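Local atomic coordinates of pyrrolidone-carboxylate peptidase (Pyrococcus furiosus, PDB entry 1X10), a protein that cleaves pyroglutamate (5-oxoproline) from the N-terminus of peptides as a cysteine peptidase, unless the second residue is proline. Residues A75-R80 / P130-N135; V67-G72 / V167-E172. The protein carries 3 engineered substitutions. All blocks are in the same frame, centred on the assembly; numbering follows the deposited sequence.

Interaction 1: A75-R80 / P130-N135; sequences AISIER and PAYISN
Ile-76 to Glu-79 pair in parallel register with Ala-131 to Ser-134, two neighbouring strands of the mixed core sheet of this alpha/beta peptidase of family C15. Five backbone hydrogen bonds join the segments, the first from Ile-76 N to Pro-130 O, the last from Arg-80 N to Ser-134 O; the straightest, Ile-78 N to Tyr-132 O (2.9 Å), is 166° at the hydrogen. On one face Ile-76, Ile-78, Ala-131 and Ile-133 form an apolar patch, with Ile-76 CB and Ala-131 CB 3.8 Å apart; the last three pack on helix 117-126, while Ile-76 reaches strand 161-167 and helix 189-206.

The other face carries Ser-77, Glu-79, Tyr-132 and Ser-134, and with Glu-79 it brings in an active-site residue. Glu-79 bends at chi2 and brings OE2 to 2.8 Å from Ser-134 OG, while OE1 is hydrogen-bonded to His-166 ND1 and forms a salt bridge with Arg-73 NH2, so both oxygens have polar neighbours that limit how the carboxylate can turn. Tyr-132 has CG wedged between its backbone N and carbonyl carbon (chi1 66°), which lays the ring over Ser-77: CB stands 4.0 Å from the ring centroid in a CH-pi contact. The Tyr-132 side chain also packs on Ile-178 of the second subunit. An alanine in place of Tyr-132 would probably strip that cover from Ser-77 and open a gap against the neighbouring subunit.

At the far end Arg-80 runs alongside Asn-135, the guanidinium and amide planes 31° apart, and its NH2 makes salt bridges to Asp-87 and Asp-100 of the third subunit. Asn-135 ND2 lies at the guanidinium edge, 3.1 Å from Arg-80 CD; it and Arg-80 NH1, both donors, are not hydrogen-bonded, and Ile-133 CG2 sits 3.4 Å from Arg-80 NH1.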
ATOM      1  N   ALA A  75       0.615   5.213  11.389  1.00 11.54           N
ATOM      2  CA  ALA A  75       0.454   6.229  12.410  1.00 10.74           C
ATOM      3  C   ALA A  75      -0.143   5.615  13.662  1.00 10.81           C
ATOM      4  O   ALA A  75      -0.549   4.449  13.662  1.00 10.43           O
ATOM      5  CB  ALA A  75      -0.451   7.339  11.892  1.00 10.63           C
ATOM      6  N   ILE A  76      -0.182   6.403  14.732  1.00  9.99           N
ATOM      7  CA  ILE A  76      -0.764   5.944  15.987  1.00  9.82           C
ATOM      8  C   ILE A  76      -2.243   5.701  15.721  1.00  9.90           C
ATOM      9  O   ILE A  76      -2.902   6.508  15.058  1.00 10.56           O
ATOM     10  CB  ILE A  76      -0.647   7.017  17.096  1.00  9.80           C
ATOM     11  CG1 ILE A  76       0.827   7.279  17.433  1.00  9.74           C
ATOM     12  CG2 ILE A  76      -1.428   6.572  18.338  1.00  9.40           C
ATOM     13  CD1 ILE A  76       1.572   6.071  18.005  1.00  9.48           C
ATOM     14  N   SER A  77      -2.775   4.587  16.205  1.00  9.77           N
ATOM     15  CA  SER A  77      -4.185   4.316  16.010  1.00 10.06           C
ATOM     16  C   SER A  77      -4.853   4.015  17.340  1.00 10.08           C
ATOM     17  O   SER A  77      -4.338   3.248  18.155  1.00 10.17           O
ATOM     18  CB  SER A  77      -4.402   3.161  15.017  1.00 10.45           C
ATOM     19  OG  SER A  77      -3.685   1.999  15.382  1.00 11.11           O
ATOM     20  N   ILE A  78      -5.999   4.647  17.548  1.00  9.75           N
ATOM     21  CA  ILE A  78      -6.776   4.485  18.771  1.00  9.87           C
ATOM     22  C   ILE A  78      -7.988   3.625  18.427  1.00  9.87           C
ATOM     23  O   ILE A  78      -8.801   3.996  17.578  1.00  9.23           O
ATOM     24  CB  ILE A  78      -7.221   5.860  19.295  1.00 10.75           C
ATOM     25  CG1 ILE A  78      -5.989   6.768  19.438  1.00 11.62           C
ATOM     26  CG2 ILE A  78      -7.925   5.705  20.637  1.00 11.62           C
ATOM     27  CD1 ILE A  78      -6.306   8.266  19.466  1.00 12.87           C
ATOM     28  N   GLU A  79      -8.089   2.470  19.080  1.00  9.16           N
ATOM     29  CA  GLU A  79      -9.169   1.523  18.822  1.00  9.49           C
ATOM     30  C   GLU A  79     -10.531   1.961  19.353  1.00  9.84           C
ATOM     31  O   GLU A  79     -10.697   2.284  20.529  1.00  9.15           O
ATOM     32  CB  GLU A  79      -8.800   0.148  19.392  1.00  9.85           C
ATOM     33  CG  GLU A  79      -7.476  -0.408  18.862  1.00  9.28           C
ATOM     34  CD  GLU A  79      -7.484  -0.626  17.353  1.00 10.23           C
ATOM     35  OE1 GLU A  79      -6.388  -0.796  16.767  1.00 10.43           O
ATOM     36  OE2 GLU A  79      -8.581  -0.635  16.751  1.00  9.28           O
ATOM     37  N   ARG A  80     -11.507   1.957  18.461  1.00 10.37           N
ATOM     38  CA  ARG A  80     -12.861   2.354  18.805  1.00 11.60           C
ATOM     39  C   ARG A  80     -13.672   1.223  19.419  1.00 10.75           C
ATOM     40  O   ARG A  80     -14.497   1.449  20.308  1.00  9.94           O
ATOM     41  CB  ARG A  80     -13.578   2.845  17.547  1.00 12.76           C
ATOM     42  CG  ARG A  80     -15.006   3.319  17.761  1.00 15.96           C
ATOM     43  CD  ARG A  80     -15.570   3.872  16.456  1.00 18.34           C
ATOM     44  NE  ARG A  80     -16.032   5.244  16.629  1.00 22.52           N
ATOM     45  CZ  ARG A  80     -15.703   6.254  15.837  1.00 21.92           C
ATOM     46  NH1 ARG A  80     -14.901   6.061  14.802  1.00 23.33           N
ATOM     47  NH2 ARG A  80     -16.179   7.461  16.087  1.00 25.28           N
ATOM     48  N   PRO A 130       0.937  12.044  14.120  1.00 14.09           N
ATOM     49  CA  PRO A 130      -0.142  11.481  13.301  1.00 13.35           C
ATOM     50  C   PRO A 130      -0.878  10.362  14.036  1.00 12.82           C
ATOM     51  O   PRO A 130      -0.262   9.443  14.591  1.00 12.27           O
ATOM     52  CB  PRO A 130       0.580  11.001  12.039  1.00 14.15           C
ATOM     53  CG  PRO A 130       2.013  10.851  12.465  1.00 15.27           C
ATOM     54  CD  PRO A 130       2.229  11.986  13.419  1.00 13.77           C
ATOM     55  N   ALA A 131      -2.201  10.454  14.049  1.00 12.07           N
ATOM     56  CA  ALA A 131      -3.023   9.468  14.731  1.00 12.29           C
ATOM     57  C   ALA A 131      -4.418   9.449  14.129  1.00 12.55           C
ATOM     58  O   ALA A 131      -4.897  10.460  13.605  1.00 12.82           O
ATOM     59  CB  ALA A 131      -3.101   9.800  16.225  1.00 12.43           C
ATOM     60  N   TYR A 132      -5.068   8.296  14.197  1.00 12.68           N
ATOM     61  CA  TYR A 132      -6.419   8.159  13.678  1.00 12.91           C
ATOM     62  C   TYR A 132      -7.171   7.115  14.500  1.00 12.92           C
ATOM     63  O   TYR A 132      -6.568   6.388  15.306  1.00 12.51           O
ATOM     64  CB  TYR A 132      -6.381   7.763  12.198  1.00 12.86           C
ATOM     65  CG  TYR A 132      -5.806   6.396  11.929  1.00 13.50           C
ATOM     66  CD1 TYR A 132      -6.636   5.284  11.794  1.00 13.52           C
ATOM     67  CD2 TYR A 132      -4.429   6.212  11.796  1.00 13.37           C
ATOM     68  CE1 TYR A 132      -6.112   4.022  11.533  1.00 13.56           C
ATOM     69  CE2 TYR A 132      -3.895   4.957  11.534  1.00 13.72           C
ATOM     70  CZ  TYR A 132      -4.745   3.867  11.404  1.00 13.86           C
ATOM     71  OH  TYR A 132      -4.227   2.625  11.138  1.00 15.08           O
ATOM     72  N   ILE A 133      -8.485   7.059  14.317  1.00 12.17           N
ATOM     73  CA  ILE A 133      -9.310   6.104  15.039  1.00 12.30           C
ATOM     74  C   ILE A 133      -9.449   4.842  14.196  1.00 11.99           C
ATOM     75  O   ILE A 133      -9.861   4.902  13.039  1.00 11.36           O
ATOM     76  CB  ILE A 133     -10.733   6.674  15.333  1.00 13.40           C
ATOM     77  CG1 ILE A 133     -10.709   7.661  16.514  1.00 14.68           C
ATOM     78  CG2 ILE A 133     -11.666   5.536  15.762  1.00 13.09           C
ATOM     79  CD1 ILE A 133      -9.539   8.584  16.559  1.00 17.02           C
ATOM     80  N   SER A 134      -9.089   3.703  14.780  1.00 11.60           N
ATOM     81  CA  SER A 134      -9.196   2.419  14.098  1.00 11.13           C
ATOM     82  C   SER A 134     -10.513   1.767  14.508  1.00 11.42           C
ATOM     83  O   SER A 134     -10.914   1.841  15.675  1.00 10.05           O
ATOM     84  CB  SER A 134      -8.025   1.509  14.484  1.00 11.43           C
ATOM     85  OG  SER A 134      -8.261   0.176  14.071  1.00 10.68           O
ATOM     86  N   ASN A 135     -11.181   1.125  13.549  1.00 10.59           N
ATOM     87  CA  ASN A 135     -12.457   0.479  13.826  1.00 11.11           C
ATOM     88  C   ASN A 135     -12.365  -1.036  13.984  1.00 10.95           C
ATOM     89  O   ASN A 135     -13.380  -1.734  14.068  1.00 10.85           O
ATOM     90  CB  ASN A 135     -13.463   0.872  12.751  1.00 10.51           C
ATOM     91  CG  ASN A 135     -13.781   2.350  12.799  1.00 11.39           C
ATOM     92  OD1 ASN A 135     -13.840   3.023  11.767  1.00 13.51           O
ATOM     93  ND2 ASN A 135     -13.983   2.866  14.004  1.00 10.13           N
TER

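Interaction 2: V67-G72 / V167-E172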
ATOM      1  N   VAL A  67      -1.539  -1.186  25.140  1.00  9.52           N
ATOM      2  CA  VAL A  67      -0.806  -0.830  23.933  1.00  9.85           C
ATOM      3  C   VAL A  67      -0.276  -2.060  23.203  1.00  9.92           C
ATOM      4  O   VAL A  67       0.130  -3.043  23.822  1.00  9.64           O
ATOM      5  CB  VAL A  67       0.377   0.101  24.287  1.00  9.93           C
ATOM      6  CG1 VAL A  67       0.945   0.744  23.032  1.00  9.73           C
ATOM      7  CG2 VAL A  67      -0.086   1.173  25.282  1.00  9.32           C
ATOM      8  N   GLY A  68      -0.289  -1.993  21.879  1.00  9.83           N
ATOM      9  CA  GLY A  68       0.193  -3.104  21.084  1.00 10.17           C
ATOM     10  C   GLY A  68       0.856  -2.648  19.799  1.00 10.87           C
ATOM     11  O   GLY A  68       0.707  -1.498  19.378  1.00  9.69           O
ATOM     12  N   LEU A  69       1.599  -3.563  19.185  1.00 10.92           N
ATOM     13  CA  LEU A  69       2.287  -3.296  17.935  1.00 11.97           C
ATOM     14  C   LEU A  69       1.330  -3.657  16.795  1.00 11.56           C
ATOM     15  O   LEU A  69       0.677  -4.702  16.836  1.00 11.38           O
ATOM     16  CB  LEU A  69       3.542  -4.169  17.850  1.00 12.38           C
ATOM     17  CG  LEU A  69       4.735  -3.852  16.937  1.00 14.21           C
ATOM     18  CD1 LEU A  69       5.156  -5.135  16.250  1.00 13.99           C
ATOM     19  CD2 LEU A  69       4.418  -2.771  15.926  1.00 14.66           C
ATOM     20  N   ALA A  70       1.242  -2.794  15.786  1.00 11.86           N
ATOM     21  CA  ALA A  70       0.385  -3.047  14.626  1.00 11.30           C
ATOM     22  C   ALA A  70       1.245  -2.973  13.371  1.00 11.75           C
ATOM     23  O   ALA A  70       1.339  -1.925  12.722  1.00 11.72           O
ATOM     24  CB  ALA A  70      -0.735  -2.021  14.549  1.00 11.68           C
ATOM     25  N   PRO A  71       1.897  -4.087  13.015  1.00 12.39           N
ATOM     26  CA  PRO A  71       2.754  -4.132  11.827  1.00 12.30           C
ATOM     27  C   PRO A  71       2.048  -3.590  10.586  1.00 12.50           C
ATOM     28  O   PRO A  71       0.940  -4.012  10.267  1.00 12.57           O
ATOM     29  CB  PRO A  71       3.078  -5.619  11.693  1.00 12.73           C
ATOM     30  CG  PRO A  71       3.060  -6.097  13.115  1.00 12.80           C
ATOM     31  CD  PRO A  71       1.830  -5.409  13.665  1.00 11.96           C
ATOM     32  N   GLY A  72       2.685  -2.651   9.895  1.00 12.48           N
ATOM     33  CA  GLY A  72       2.086  -2.116   8.684  1.00 13.20           C
ATOM     34  C   GLY A  72       1.370  -0.786   8.835  1.00 13.69           C
ATOM     35  O   GLY A  72       1.264  -0.027   7.867  1.00 12.84           O
ATOM     36  N   VAL A 167       0.623   0.954  17.942  1.00 10.78           N
ATOM     37  CA  VAL A 167       1.721   1.767  17.443  1.00 10.77           C
ATOM     38  C   VAL A 167       2.364   1.060  16.256  1.00 11.30           C
ATOM     39  O   VAL A 167       2.324  -0.163  16.154  1.00 11.26           O
ATOM     40  CB  VAL A 167       2.810   2.009  18.527  1.00 10.70           C
ATOM     41  CG1 VAL A 167       2.171   2.608  19.782  1.00 11.24           C
ATOM     42  CG2 VAL A 167       3.544   0.706  18.850  1.00 10.64           C
ATOM     43  N   PRO A 168       2.949   1.831  15.330  1.00 11.53           N
ATOM     44  CA  PRO A 168       3.599   1.242  14.158  1.00 11.43           C
ATOM     45  C   PRO A 168       4.921   0.611  14.579  1.00 11.45           C
ATOM     46  O   PRO A 168       5.323   0.701  15.741  1.00 11.33           O
ATOM     47  CB  PRO A 168       3.840   2.451  13.248  1.00 11.90           C
ATOM     48  CG  PRO A 168       2.816   3.463  13.697  1.00 11.36           C
ATOM     49  CD  PRO A 168       2.833   3.293  15.192  1.00 11.48           C
ATOM     50  N   TYR A 169       5.583  -0.040  13.631  1.00 11.81           N
ATOM     51  CA  TYR A 169       6.901  -0.615  13.880  1.00 11.62           C
ATOM     52  C   TYR A 169       7.781   0.595  14.188  1.00 11.71           C
ATOM     53  O   TYR A 169       7.501   1.692  13.698  1.00 10.35           O
ATOM     54  CB  TYR A 169       7.494  -1.200  12.598  1.00 11.83           C
ATOM     55  CG  TYR A 169       7.052  -2.572  12.172  1.00 12.25           C
ATOM     56  CD1 TYR A 169       7.300  -3.691  12.970  1.00 13.19           C
ATOM     57  CD2 TYR A 169       6.495  -2.772  10.909  1.00 12.96           C
ATOM     58  CE1 TYR A 169       7.011  -4.978  12.511  1.00 13.58           C
ATOM     59  CE2 TYR A 169       6.213  -4.048  10.440  1.00 13.49           C
ATOM     60  CZ  TYR A 169       6.475  -5.143  11.241  1.00 13.71           C
ATOM     61  OH  TYR A 169       6.223  -6.403  10.756  1.00 14.75           O
ATOM     62  N   ILE A 170       8.831   0.421  14.988  1.00 11.67           N
ATOM     63  CA  ILE A 170       9.757   1.530  15.179  1.00 12.30           C
ATOM     64  C   ILE A 170      10.802   1.244  14.089  1.00 12.54           C
ATOM     65  O   ILE A 170      10.961   0.091  13.676  1.00 12.48           O
ATOM     66  CB  ILE A 170      10.409   1.560  16.585  1.00 12.60           C
ATOM     67  CG1 ILE A 170      11.076   0.228  16.916  1.00 12.83           C
ATOM     68  CG2 ILE A 170       9.356   1.920  17.622  1.00 12.41           C
ATOM     69  CD1 ILE A 170      11.836   0.261  18.239  1.00 12.57           C
ATOM     70  N   PRO A 171      11.506   2.280  13.598  1.00 13.26           N
ATOM     71  CA  PRO A 171      12.522   2.154  12.540  1.00 13.70           C
ATOM     72  C   PRO A 171      13.471   0.956  12.548  1.00 14.90           C
ATOM     73  O   PRO A 171      13.646   0.301  11.520  1.00 15.16           O
ATOM     74  CB  PRO A 171      13.267   3.486  12.620  1.00 13.57           C
ATOM     75  CG  PRO A 171      12.160   4.437  12.993  1.00 13.21           C
ATOM     76  CD  PRO A 171      11.448   3.668  14.094  1.00 13.09           C
ATOM     77  N   GLU A 172      14.089   0.663  13.687  1.00 15.80           N
ATOM     78  CA  GLU A 172      15.027  -0.455  13.747  1.00 16.75           C
ATOM     79  C   GLU A 172      14.413  -1.798  13.366  1.00 17.00           C
ATOM     80  O   GLU A 172      15.128  -2.716  12.960  1.00 17.13           O
ATOM     81  CB  GLU A 172      15.656  -0.553  15.136  1.00 18.14           C
ATOM     82  CG  GLU A 172      14.658  -0.670  16.267  1.00 20.26           C
ATOM     83  CD  GLU A 172      15.321  -0.563  17.623  1.00 21.96           C
ATOM     84  OE1 GLU A 172      15.802  -1.596  18.143  1.00 22.42           O
ATOM     85  OE2 GLU A 172      15.373   0.566  18.162  1.00 22.73           O
TER
HETATM   86  O   HOH W   1       4.287  -0.213  10.905  1.00  8.26           O
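Gly-68 and Ala-70 hold Val-167 through the backbone: Val-167 N donates to Gly-68 O (2.8 Å) and Ala-70 N donates to Val-167 O (2.9 Å), bracketing the parallel bridge between Leu-69 and Val-167. A water adds a looser link beyond the strands, accepting from Tyr-169 N (3.0 Å) and, weakly, from Gly-72 N.

This is where parallel strands 63-69 and 161-167 end and their chains run on into loops. These strand ends lie beside the active site: His-166 directly precedes Val-167, and its side chain is about 4 Å from that of Ala-70 at the nearest atoms.

The apolar contacts start on the face of the sheet packed by helices 18-26 and 189-206, where Val-67 CG1 meets Val-167 CG1 at 3.9 Å, the two side chains crossing near a right angle. Leu-69, with CG anti to its backbone N (chi1 -159°), puts CD2 beside Val-167 O and Pro-168 O, and CD1 4.2 Å from Tyr-169 CD1. Pro-71 lies over one face of that ring: its CA makes a CH-pi contact 4.0 Å from the centroid, and its CB comes to 3.4 Å from Tyr-169 OH, which bonds weakly to Lys-177 NZ.

Overall arrangement
Both contacts belong to one sheet, since strand 161-167 pairs in parallel with 63-69 and antiparallel with 76-83, which in turn carries 131-134. Interaction 1 is a full strand pairing with an apolar face and a more polar face that holds Glu-79 of the active site. Interaction 2 has one bridge before its chains leave the sheet; beyond it, proline and tyrosine packing and a water take over. Both are largely buried, but interaction 2 reaches the surface at Pro-71 and Gly-72. They meet where Ile-76 CD1 packs on Val-167 CG1. His-166 bonds to Glu-79 and directly precedes Val-167. Each also reaches the second subunit, where Pro-130 of one chain packs on Pro-171 of the other.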